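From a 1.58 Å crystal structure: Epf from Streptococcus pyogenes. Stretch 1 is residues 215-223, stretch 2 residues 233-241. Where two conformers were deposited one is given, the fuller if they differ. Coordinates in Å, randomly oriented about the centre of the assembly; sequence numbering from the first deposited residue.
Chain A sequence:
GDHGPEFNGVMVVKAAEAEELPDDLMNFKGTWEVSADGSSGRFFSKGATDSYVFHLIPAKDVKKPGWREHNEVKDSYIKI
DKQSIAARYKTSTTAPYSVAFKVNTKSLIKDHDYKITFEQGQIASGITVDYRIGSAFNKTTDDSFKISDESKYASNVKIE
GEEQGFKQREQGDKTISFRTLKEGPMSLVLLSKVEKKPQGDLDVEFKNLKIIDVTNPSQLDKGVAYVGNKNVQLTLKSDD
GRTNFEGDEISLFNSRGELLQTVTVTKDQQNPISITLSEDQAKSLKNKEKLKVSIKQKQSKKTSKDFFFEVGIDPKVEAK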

# COMPACT_ATOMS: atom_id res chain seq x y z
N THR A 215 4.11 -0.63 8.03
CA THR A 215 3.63 -1.63 8.97
C THR A 215 4.49 -1.69 10.23
O THR A 215 5.70 -1.81 10.15
N ASN A 216 3.85 -1.70 11.40
CA ASN A 216 4.57 -1.91 12.65
C ASN A 216 4.89 -3.37 12.81
O ASN A 216 4.03 -4.22 12.54
N PRO A 217 6.09 -3.70 13.31
CA PRO A 217 6.39 -5.12 13.56
C PRO A 217 5.47 -5.67 14.64
O PRO A 217 5.01 -4.92 15.51
N SER A 218 5.22 -6.97 14.58
CA SER A 218 4.45 -7.67 15.61
C SER A 218 5.23 -7.61 16.95
O SER A 218 6.40 -7.17 17.01
N GLN A 219 4.58 -8.09 18.00
CA GLN A 219 5.17 -8.13 19.34
C GLN A 219 5.16 -9.54 19.87
O GLN A 219 4.32 -10.34 19.46
N LEU A 220 6.06 -9.83 20.81
CA LEU A 220 6.05 -11.17 21.41
C LEU A 220 4.96 -11.20 22.50
O LEU A 220 5.01 -10.39 23.43
N ASP A 221 3.99 -12.10 22.36
CA ASP A 221 2.93 -12.30 23.34
C ASP A 221 3.46 -13.23 24.41
O ASP A 221 3.35 -12.92 25.59
N LYS A 222 4.08 -14.35 24.00
CA LYS A 222 4.69 -15.31 24.92
C LYS A 222 5.69 -16.17 24.19
O LYS A 222 5.59 -16.39 22.98
N GLY A 223 6.70 -16.62 24.92
CA GLY A 223 7.72 -17.49 24.37
C GLY A 223 7.79 -18.75 25.20
O GLY A 223 7.63 -18.69 26.42
N GLN A 233 8.83 -22.08 20.81
CA GLN A 233 7.54 -21.65 20.26
C GLN A 233 7.29 -20.20 20.64
O GLN A 233 7.22 -19.88 21.83
N LEU A 234 7.13 -19.33 19.63
CA LEU A 234 6.87 -17.92 19.91
C LEU A 234 5.48 -17.53 19.46
O LEU A 234 5.14 -17.72 18.29
N THR A 235 4.67 -17.00 20.39
CA THR A 235 3.33 -16.53 20.06
C THR A 235 3.40 -15.03 19.78
O THR A 235 3.79 -14.25 20.65
N LEU A 236 3.01 -14.63 18.57
CA LEU A 236 3.03 -13.21 18.21
C LEU A 236 1.67 -12.55 18.38
O LEU A 236 0.62 -13.21 18.28
N LYS A 237 1.70 -11.24 18.63
CA LYS A 237 0.50 -10.41 18.76
C LYS A 237 0.76 -9.07 18.07
O LYS A 237 1.92 -8.75 17.79
N SER A 238 -0.30 -8.28 17.82
CA SER A 238 -0.15 -6.96 17.24
C SER A 238 -1.11 -6.00 17.91
O SER A 238 -2.33 -6.19 17.80
N ASP A 239 -0.57 -4.96 18.55
CA ASP A 239 -1.39 -3.94 19.21
C ASP A 239 -2.32 -3.23 18.22
O ASP A 239 -3.42 -2.82 18.60
N ASP A 240 -1.90 -3.09 16.93
CA ASP A 240 -2.76 -2.35 15.99
C ASP A 240 -3.66 -3.27 15.09
O ASP A 240 -4.19 -2.82 14.07
N GLY A 241 -3.87 -4.50 15.52
CA GLY A 241 -4.83 -5.37 14.86
C GLY A 241 -4.37 -6.17 13.67
O GLY A 241 -5.20 -6.85 13.05

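Where two antiparallel strands run side by side only briefly, side chains and water often extend the pairing beyond the backbone ladder, and residues 215-223 and 233-241 of Epf offer a compact example. T215, with chi1 in the m well, makes no contact with the second stretch. The association begins at N216, whose CA-to-CB bond points toward its partner. With chi1 m, its amide reaches the carboxylate of D240, itself a p rotamer pointing toward the first stretch, and ND2 of N216 donates a hydrogen bond to OD2 of D240 at 3.0 Å. Water 1 reinforces this link, accepting from N216 N at 2.7 Å and donating to D240 OD2 at 2.5 Å, so one carboxylate oxygen gathers both the side chain and the backbone of N216. Water 2 lies nearby, 3.0 Å from N216 O and 2.6 Å from S238 OG, and joins the two stretches where their backbones stand too far apart to pair directly.

P217 points away and leaves the contact to its neighbours. S218, a buried p rotamer, is set sideways; its OG packs 3.7 Å from CD1 of L236, which adopts the mt rotamer, while its CB lies 3.5 Å from O of K237.

At Q219 the backbones come into register, with a pair of hydrogen bonds to K237, and the two side chains leave the sheet on the same face. Their aliphatic parts meet, CB of Q219 lying 4.0 Å from CG of K237. The glutamine, with chi1 m and chi2 at 95°, then bends back so that OE1 accepts a hydrogen bond from N of D239 at 2.9 Å. It thereby holds the start of the type I turn from S238 to G241. On the same amide, NE2 donates to water 3 at 3.2 Å, and this water also accepts from D240 N at 3.0 Å.

L220 starts away from the second stretch, but its t,p rotamer brings the end of the side chain nearer, and CD1 rests 3.8 Å from CB of L234, an apolar contact between two buried leucines.

D221 occupies the bulge, where the register shifts by one residue. T235 O receives N of D221 at 2.8 Å and, weakly, N of K222 at 3.4 Å. The t rotamer of D221 places OD2 3.8 Å from CG2 of T235 and OD1 4.0 Å from NZ of K237, too far for a salt bridge. Water supplies closer links: water 4 donates to D221 OD2 and to L236 O, each at 2.9 Å, and water 5 joins D221 O to K237 NZ, each at 2.8 Å.

K222, p at chi1 and extended thereafter, shares a face with T235, an m rotamer, and its CE lies 3.6 Å from OG1 of T235. G223 closes the contact without a side chain, its CA 3.9 Å from CD2 of L234; an ideal CB here would fall only 3.4 Å from that methyl.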

# COMPACT_ATOMS: atom_id res chain seq x y z
CB THR A 215 3.64 -2.99 8.28
OG1 THR A 215 2.87 -2.91 7.07
CG2 THR A 215 3.10 -4.08 9.16
CB ASN A 216 3.75 -1.42 13.84
CG ASN A 216 3.60 0.07 13.85
OD1 ASN A 216 4.56 0.82 13.67
ND2 ASN A 216 2.37 0.52 14.05
CB PRO A 217 7.84 -5.10 14.03
CG PRO A 217 8.07 -3.73 14.57
CD PRO A 217 7.20 -2.82 13.72
CB SER A 218 4.21 -9.11 15.18
OG SER A 218 5.45 -9.78 15.03
CB GLN A 219 4.40 -7.22 20.32
CG GLN A 219 4.43 -5.73 19.95
CD GLN A 219 3.23 -5.31 19.15
OE1 GLN A 219 2.09 -5.68 19.46
NE2 GLN A 219 3.44 -4.50 18.13
CB LEU A 220 7.42 -11.54 22.01
CG LEU A 220 7.50 -12.98 22.58
CD1 LEU A 220 7.50 -14.03 21.48
CD2 LEU A 220 8.73 -13.15 23.50
CB ASP A 221 1.66 -12.89 22.67
CG ASP A 221 0.42 -12.93 23.55
OD1 ASP A 221 0.38 -12.19 24.56
OD2 ASP A 221 -0.54 -13.64 23.18
CB LYS A 222 3.64 -16.18 25.66
CG LYS A 222 2.80 -17.10 24.78
CD LYS A 222 1.90 -18.03 25.60
CE LYS A 222 1.18 -19.02 24.71
NZ LYS A 222 0.36 -19.98 25.49
CB GLN A 233 6.40 -22.56 20.76
CG GLN A 233 6.49 -23.99 20.23
CD GLN A 233 5.27 -24.81 20.61
OE1 GLN A 233 4.55 -24.53 21.58
NE2 GLN A 233 5.04 -25.88 19.85
CB LEU A 234 7.89 -17.03 19.20
CG LEU A 234 9.37 -17.29 19.50
CD1 LEU A 234 10.22 -16.32 18.76
CD2 LEU A 234 9.70 -17.15 21.03
CB THR A 235 2.34 -16.86 21.20
OG1 THR A 235 2.31 -18.27 21.40
CG2 THR A 235 0.90 -16.35 20.92
CB LEU A 236 3.44 -13.06 16.73
CG LEU A 236 4.78 -13.66 16.30
CD1 LEU A 236 4.98 -13.45 14.79
CD2 LEU A 236 5.94 -13.07 17.10
CB LYS A 237 0.12 -10.20 20.25
CG LYS A 237 1.11 -9.32 21.02
CD LYS A 237 0.73 -9.14 22.49
CE LYS A 237 1.82 -8.40 23.23
NZ LYS A 237 1.56 -8.33 24.70
CB SER A 238 -0.40 -6.99 15.74
OG SER A 238 -0.44 -5.68 15.22
CB ASP A 239 -0.49 -2.90 19.88
CG ASP A 239 0.15 -3.37 21.18
OD1 ASP A 239 -0.19 -4.47 21.64
OD2 ASP A 239 1.00 -2.64 21.72
CB ASP A 240 -1.95 -1.36 15.15
CG ASP A 240 -0.93 -1.97 14.23
OD1 ASP A 240 -1.05 -3.18 13.93
OD2 ASP A 240 -0.05 -1.23 13.77
O HOH W 1 1.12 -1.58 11.54
O HOH W 2 1.88 -4.61 14.54
O HOH W 3 1.08 -2.99 16.51
O HOH W 4 -1.32 -13.38 20.44
O HOH W 5 1.97 -10.58 26.23